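Local coordinates for protein inorganic pyrophosphatase (Shewanella sp. AS-11, PDB 6LL8) that probably hydrolyses diphosphate to two phosphates, as a metal-dependent type II inorganic pyrophosphatase whose cofactor is manganese, at residues M140-L145 with C163-A168; N207-V213 with L302-Q307; K230-E234 with S261-V265. All coordinates share one frame; numbering follows the deposited sequence.

Overall arrangement
Contact 1 is the buried one: two consecutive helices meet through methionine, isoleucine, leucine and valine side chains, with no polar pairing between them. Contacts 2 and 3 lie on the other side of the chain's centre, in the DHHA2 region, and both are only partly buried. They reach the same mixed sheet by different routes. Contact 2 sets the C-terminal helix against the hairpin at one edge of the sheet, through an aromatic ring, one amide-to-carbonyl bond and bridging waters; contact 3 lays helix 230-243 on strand 260-267 through a leucine and a salt bridge. Contact 3 is nested in the loop that contact 2 closes, their nearest atoms being about 5 Å apart.

Contact 1. Residues M140-L145 with C163-A168; sequences MMCAIL and CVEALA
Met141 and Val164 mark the point where the two backbones come nearest, their CA atoms 5.2 Å apart. The helical segments run nearly antiparallel, 152° between their N-to-C directions, with axes approaching to 9.1 Å. Val164 fits between side chains of the facing helix. Its CG1 lies near Met141 CG and Leu145 CD2, which arrive at about right angles to it, while its CG2 presses on Ile144 CG2 at 3.5 Å, a tight carbon pair, as the two branched side chains slide past each other in opposite directions. Met141 holds its CG opposite the backbone N (chi1 -180°) and stays extended through chi2, which brings SD against Ala168 CB at 3.7 Å; the bend at the last torsion turns only CE. Further along, Leu167 CD1 is shared: Met140 CB touches it at 3.8 Å and Ile144 CD1, crossing at a right angle, at 3.7 Å. Phe176 of helix 176-187 packs on Val164 and Ala168, and helix 117-128 on Met140 and Ile144. This is an antiparallel pair of sequential helices with an all-apolar interface, set close to the active site: the side chain of Ile144 is about 6 Å from those of the magnesium ligands Asp15 and Asp147.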
# COMPACT_ATOMS: atom_id res chain seq x y z
N MET A 140 11.33 -1.17 8.94
CA MET A 140 10.48 0.02 9.06
C MET A 140 11.01 1.14 8.16
O MET A 140 10.25 1.80 7.45
CB MET A 140 10.41 0.48 10.51
CG MET A 140 9.67 -0.46 11.45
SD MET A 140 9.68 0.10 13.15
CE MET A 140 8.58 1.50 13.05
N MET A 141 12.32 1.33 8.20
CA MET A 141 12.99 2.33 7.35
C MET A 141 12.67 2.06 5.88
O MET A 141 12.31 2.98 5.13
CB MET A 141 14.48 2.25 7.62
CG MET A 141 15.31 3.24 6.81
SD MET A 141 17.02 2.73 6.55
CE MET A 141 16.75 1.36 5.45
N CYS A 142 12.82 0.80 5.47
CA CYS A 142 12.55 0.44 4.07
C CYS A 142 11.10 0.73 3.72
O CYS A 142 10.81 1.24 2.62
CB CYS A 142 12.88 -1.01 3.79
SG CYS A 142 14.63 -1.38 3.77
N ALA A 143 10.17 0.36 4.59
CA ALA A 143 8.76 0.61 4.29
C ALA A 143 8.50 2.10 4.06
O ALA A 143 7.75 2.46 3.12
CB ALA A 143 7.88 0.11 5.41
N ILE A 144 9.11 2.97 4.85
CA ILE A 144 8.85 4.42 4.71
C ILE A 144 9.49 4.91 3.42
O ILE A 144 8.89 5.73 2.72
CB ILE A 144 9.34 5.18 5.95
CG1 ILE A 144 8.69 4.69 7.25
CG2 ILE A 144 9.09 6.68 5.75
CD1 ILE A 144 9.41 5.10 8.49
N LEU A 145 10.69 4.46 3.11
CA LEU A 145 11.33 4.83 1.83
C LEU A 145 10.48 4.38 0.66
O LEU A 145 10.42 5.07 -0.37
CB LEU A 145 12.72 4.19 1.76
CG LEU A 145 13.77 4.84 2.65
CD1 LEU A 145 14.94 3.88 2.80
CD2 LEU A 145 14.22 6.18 2.10
N CYS A 163 11.79 10.22 10.73
CA CYS A 163 11.67 8.81 11.12
C CYS A 163 12.70 7.95 10.37
O CYS A 163 13.39 7.13 10.98
CB CYS A 163 10.22 8.46 10.88
SG CYS A 163 9.84 6.87 11.59
N VAL A 164 12.81 8.14 9.06
CA VAL A 164 13.82 7.37 8.29
C VAL A 164 15.22 7.66 8.85
O VAL A 164 16.02 6.73 8.98
CB VAL A 164 13.73 7.66 6.79
CG1 VAL A 164 14.98 7.21 6.05
CG2 VAL A 164 12.50 6.99 6.22
N GLU A 165 15.53 8.93 9.11
CA GLU A 165 16.89 9.25 9.61
C GLU A 165 17.13 8.52 10.94
O GLU A 165 18.22 7.97 11.16
CB GLU A 165 17.01 10.77 9.75
CG GLU A 165 17.07 11.47 8.41
CD GLU A 165 16.99 12.98 8.45
OE1 GLU A 165 16.58 13.51 9.50
OE2 GLU A 165 17.24 13.59 7.39
N ALA A 166 16.16 8.55 11.85
CA ALA A 166 16.33 7.92 13.18
C ALA A 166 16.44 6.41 13.03
O ALA A 166 17.30 5.76 13.65
CB ALA A 166 15.18 8.27 14.07
N LEU A 167 15.58 5.82 12.20
CA LEU A 167 15.60 4.36 12.00
C LEU A 167 16.87 3.90 11.29
O LEU A 167 17.38 2.82 11.62
CB LEU A 167 14.35 3.90 11.24
CG LEU A 167 13.05 4.09 11.98
CD1 LEU A 167 11.88 3.92 11.00
CD2 LEU A 167 12.89 3.12 13.14
N ALA A 168 17.34 4.66 10.31
CA ALA A 168 18.56 4.30 9.58
C ALA A 168 19.72 4.24 10.57
O ALA A 168 20.53 3.32 10.49
CB ALA A 168 18.87 5.28 8.49

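Contact 2. Residues N207-V213 with L302-Q307; sequences NMNGNLV and LQDAFQ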
# COMPACT_ATOMS: atom_id res chain seq x y z
N ASN A 207 -14.78 0.68 -2.86
CA ASN A 207 -16.24 0.94 -2.99
C ASN A 207 -16.44 2.45 -3.01
O ASN A 207 -16.23 3.11 -1.96
CB ASN A 207 -16.96 0.29 -1.82
CG ASN A 207 -18.44 0.50 -1.89
OD1 ASN A 207 -18.93 1.21 -2.74
ND2 ASN A 207 -19.13 -0.11 -0.96
N MET A 208 -16.75 3.00 -4.17
CA MET A 208 -16.96 4.46 -4.33
C MET A 208 -18.45 4.70 -4.59
O MET A 208 -18.90 4.50 -5.70
CB MET A 208 -16.08 4.99 -5.45
CG MET A 208 -14.60 4.79 -5.13
SD MET A 208 -13.57 5.68 -6.30
CE MET A 208 -11.96 5.46 -5.56
N ASN A 209 -19.18 5.01 -3.52
CA ASN A 209 -20.64 5.25 -3.60
C ASN A 209 -21.34 4.06 -4.27
O ASN A 209 -22.23 4.27 -5.10
CB ASN A 209 -20.90 6.60 -4.28
CG ASN A 209 -22.29 7.09 -4.01
OD1 ASN A 209 -22.93 6.64 -3.07
ND2 ASN A 209 -22.76 7.99 -4.85
N GLY A 210 -20.99 2.84 -3.88
CA GLY A 210 -21.59 1.59 -4.37
C GLY A 210 -21.09 1.16 -5.73
O GLY A 210 -21.60 0.20 -6.25
N ASN A 211 -20.05 1.80 -6.24
CA ASN A 211 -19.38 1.41 -7.51
C ASN A 211 -18.04 0.77 -7.17
O ASN A 211 -17.23 1.41 -6.43
CB ASN A 211 -19.20 2.63 -8.39
CG ASN A 211 -20.52 3.28 -8.72
OD1 ASN A 211 -21.20 2.84 -9.61
ND2 ASN A 211 -20.86 4.31 -7.97
N LEU A 212 -17.80 -0.42 -7.68
CA LEU A 212 -16.56 -1.14 -7.37
C LEU A 212 -15.50 -0.68 -8.37
O LEU A 212 -15.66 -0.90 -9.59
CB LEU A 212 -16.80 -2.65 -7.38
CG LEU A 212 -15.59 -3.47 -6.94
CD1 LEU A 212 -15.18 -3.15 -5.51
CD2 LEU A 212 -15.85 -4.96 -7.08
N VAL A 213 -14.45 -0.04 -7.88
CA VAL A 213 -13.36 0.50 -8.71
C VAL A 213 -12.05 -0.19 -8.31
O VAL A 213 -11.63 -0.10 -7.15
CB VAL A 213 -13.26 2.02 -8.49
CG1 VAL A 213 -12.07 2.59 -9.21
CG2 VAL A 213 -14.55 2.69 -8.88
N LEU A 302 -11.46 10.86 -7.59
CA LEU A 302 -12.37 9.82 -8.12
C LEU A 302 -13.54 9.62 -7.17
O LEU A 302 -14.69 9.55 -7.61
CB LEU A 302 -11.70 8.46 -8.28
CG LEU A 302 -10.79 8.27 -9.47
CD1 LEU A 302 -10.05 6.97 -9.31
CD2 LEU A 302 -11.57 8.27 -10.78
N GLN A 303 -13.24 9.49 -5.88
CA GLN A 303 -14.30 9.21 -4.88
C GLN A 303 -15.28 10.38 -4.90
O GLN A 303 -16.50 10.17 -4.90
CB GLN A 303 -13.70 8.91 -3.50
CG GLN A 303 -14.79 8.54 -2.52
CD GLN A 303 -14.24 7.69 -1.43
OE1 GLN A 303 -13.55 6.70 -1.72
NE2 GLN A 303 -14.55 8.12 -0.19
N ASP A 304 -14.77 11.60 -4.95
CA ASP A 304 -15.66 12.77 -4.94
C ASP A 304 -16.52 12.76 -6.20
O ASP A 304 -17.72 13.13 -6.09
CB ASP A 304 -14.85 14.05 -4.77
CG ASP A 304 -14.25 14.27 -3.40
OD1 ASP A 304 -14.68 13.58 -2.40
OD2 ASP A 304 -13.33 15.10 -3.34
N ALA A 305 -15.98 12.33 -7.35
CA ALA A 305 -16.72 12.31 -8.64
C ALA A 305 -17.85 11.29 -8.60
O ALA A 305 -18.89 11.53 -9.22
CB ALA A 305 -15.86 12.00 -9.84
N PHE A 306 -17.65 10.17 -7.94
CA PHE A 306 -18.71 9.15 -7.77
C PHE A 306 -19.75 9.60 -6.73
O PHE A 306 -20.85 9.08 -6.81
CB PHE A 306 -18.10 7.82 -7.34
CG PHE A 306 -17.53 7.00 -8.46
CD1 PHE A 306 -18.36 6.24 -9.27
CD2 PHE A 306 -16.17 6.94 -8.70
CE1 PHE A 306 -17.83 5.46 -10.27
CE2 PHE A 306 -15.65 6.14 -9.70
CZ PHE A 306 -16.49 5.41 -10.50
N GLN A 307 -19.38 10.46 -5.77
CA GLN A 307 -20.28 10.85 -4.65
C GLN A 307 -21.27 11.88 -5.18
O GLN A 307 -22.39 11.96 -4.63
CB GLN A 307 -19.50 11.40 -3.44
CG GLN A 307 -20.15 11.09 -2.09
CD GLN A 307 -20.05 9.63 -1.69
OE1 GLN A 307 -18.97 9.03 -1.66
NE2 GLN A 307 -21.19 9.05 -1.36
O HOH W 1 -13.50 4.00 -1.54
O HOH W 2 -17.53 6.14 -1.07
O HOH W 3 -22.05 7.18 -8.36
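Phe306 turns one side of its ring to the hairpin, where Met208, Asn211 and Val213 all meet it obliquely from that same side. Met208, extended beyond CG, makes a Met-aromatic contact: SD is 4.7 Å from the ring centroid of Phe306, 55° off the ring normal. The Asn211 amide is inclined 32° to the ring and brings ND2 to 3.4 Å from Phe306 CD1; a bond from ND2 to Met208 O, in the amide plane, holds it there. Val213 CG2 reaches Phe306 CZ at 3.7 Å. At the type I' turn, Asn209 ND2 donates to Phe306 O at 2.9 Å in a nearly straight bond (170°), tilted from the carbonyl plane. Asn207 OD1 accepts from Gly210 N in an Asx motif across the same turn, and a water donates to both Asn207 O and Gln303 OE1. With an alanine in place of Phe306, Met208 SD and Val213 CG2 would probably lose their shared partner, and a gap would open between hairpin and helix. Strands 203-208 and 211-220 form the hairpin at one edge of the mixed sheet, and helix 294-307 ends against its turn. His247 meets the Phe306 ring edge-to-face, and Leu272 of helix 272-277 packs on it too.

Contact 3. Residues K230-E234 with S261-V265; sequences KADLE and SEMLV
The carboxylate of Glu262 takes the ammonium group of Lys230 on one oxygen: NZ donates to OE1 at 2.6 Å, and OE1 receives it on its syn lone pair, on the side of the other oxygen. Since Glu262 OE2 stays 4.0 Å from Lys230 NZ, this salt bridge is one-sided rather than shared evenly by the two oxygens. The second carboxylate, that of Glu234, is turned to another partner, its OE2 forming a salt bridge with Arg285; towards the strand it only brushes Leu264, with OE2 4.2 Å from CD2. The two acids are not paired with each other, their OE2 atoms 7.0 Å apart, and the positive charges of Lys230 and Arg285 probably ease any repulsion between them. Lys230 and Glu262 reach for each other from opposite directions. Lys230 leaves the helix with CG anti to the backbone N (chi1 -163°) and turns at its third torsion (-65°), which carries CE and NZ round to the glutamate; CE itself is 3.3 Å from Glu262 OE1. Beside this bridge Leu264 supplies the apolar part. Its CD1 meets Glu234 CG at 4.0 Å, the two side chains crossing at about a right angle, and Leu233 CB at 4.1 Å. The axes of the two segments approach to 9.8 Å and are inclined 43° to each other. Strand 260-267 runs inside the mixed sheet, hydrogen-bonded to strand 248-255 on one side and to 285-289 on the other. Helix 230-243, the connection from strand 211-220 to its parallel neighbour 248-255 in a beta-alpha-beta crossover, covers Glu262 and Leu264, whereas Met263 and Val265 pack on helix 272-277. Leu233 also touches Ala195 and Val199 of helix 195-199.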
# COMPACT_ATOMS: atom_id res chain seq x y z
N LYS A 230 2.25 -3.27 -22.95
CA LYS A 230 1.14 -2.32 -22.65
C LYS A 230 -0.19 -2.84 -23.19
O LYS A 230 -1.20 -2.81 -22.46
CB LYS A 230 1.48 -0.91 -23.13
CG LYS A 230 0.60 0.15 -22.50
CD LYS A 230 1.08 1.54 -22.82
CE LYS A 230 2.44 1.81 -22.21
NZ LYS A 230 2.85 3.20 -22.42
N ALA A 231 -0.25 -3.27 -24.45
CA ALA A 231 -1.51 -3.77 -25.02
C ALA A 231 -2.01 -4.98 -24.23
O ALA A 231 -3.24 -5.12 -24.05
CB ALA A 231 -1.32 -4.07 -26.49
N ASP A 232 -1.11 -5.85 -23.78
CA ASP A 232 -1.47 -7.03 -22.94
C ASP A 232 -2.04 -6.56 -21.60
O ASP A 232 -3.00 -7.14 -21.12
CB ASP A 232 -0.27 -7.96 -22.75
CG ASP A 232 0.20 -8.69 -24.02
OD1 ASP A 232 -0.57 -8.71 -24.95
OD2 ASP A 232 1.32 -9.21 -23.99
N LEU A 233 -1.49 -5.50 -21.02
CA LEU A 233 -2.06 -4.95 -19.77
C LEU A 233 -3.46 -4.41 -20.02
O LEU A 233 -4.35 -4.63 -19.19
CB LEU A 233 -1.15 -3.88 -19.20
CG LEU A 233 0.24 -4.31 -18.76
CD1 LEU A 233 1.08 -3.10 -18.42
CD2 LEU A 233 0.18 -5.25 -17.58
N GLU A 234 -3.65 -3.71 -21.13
CA GLU A 234 -4.96 -3.13 -21.47
C GLU A 234 -5.99 -4.25 -21.64
O GLU A 234 -7.14 -4.13 -21.17
CB GLU A 234 -4.85 -2.25 -22.70
CG GLU A 234 -4.02 -1.01 -22.44
CD GLU A 234 -3.87 -0.15 -23.68
OE1 GLU A 234 -3.32 -0.66 -24.70
OE2 GLU A 234 -4.28 1.02 -23.61
N SER A 261 2.52 9.57 -13.95
CA SER A 261 1.92 8.26 -14.23
C SER A 261 1.16 8.29 -15.53
O SER A 261 0.41 9.25 -15.78
CB SER A 261 0.96 7.84 -13.12
OG SER A 261 1.61 7.70 -11.86
N GLU A 262 1.24 7.19 -16.28
CA GLU A 262 0.26 6.94 -17.35
C GLU A 262 -0.83 6.07 -16.75
O GLU A 262 -0.50 5.00 -16.23
CB GLU A 262 0.94 6.27 -18.53
CG GLU A 262 -0.04 6.08 -19.67
CD GLU A 262 0.52 5.56 -20.95
OE1 GLU A 262 1.22 4.58 -20.89
OE2 GLU A 262 0.19 6.13 -21.99
N MET A 263 -2.06 6.48 -16.87
CA MET A 263 -3.18 5.68 -16.38
C MET A 263 -3.86 4.99 -17.54
O MET A 263 -4.26 5.64 -18.49
CB MET A 263 -4.19 6.54 -15.63
CG MET A 263 -5.31 5.74 -15.00
SD MET A 263 -6.60 6.76 -14.26
CE MET A 263 -5.86 7.08 -12.66
N LEU A 264 -3.98 3.68 -17.44
CA LEU A 264 -4.77 2.85 -18.37
C LEU A 264 -6.16 2.71 -17.75
O LEU A 264 -6.25 2.40 -16.54
CB LEU A 264 -4.12 1.48 -18.57
CG LEU A 264 -2.64 1.47 -18.94
CD1 LEU A 264 -2.14 0.05 -19.13
CD2 LEU A 264 -2.36 2.31 -20.15
N VAL A 265 -7.23 2.90 -18.53
CA VAL A 265 -8.59 3.00 -17.99
C VAL A 265 -9.52 2.11 -18.78
O VAL A 265 -9.63 2.28 -20.02
CB VAL A 265 -9.08 4.46 -18.06
CG1 VAL A 265 -10.51 4.59 -17.55
CG2 VAL A 265 -8.14 5.42 -17.34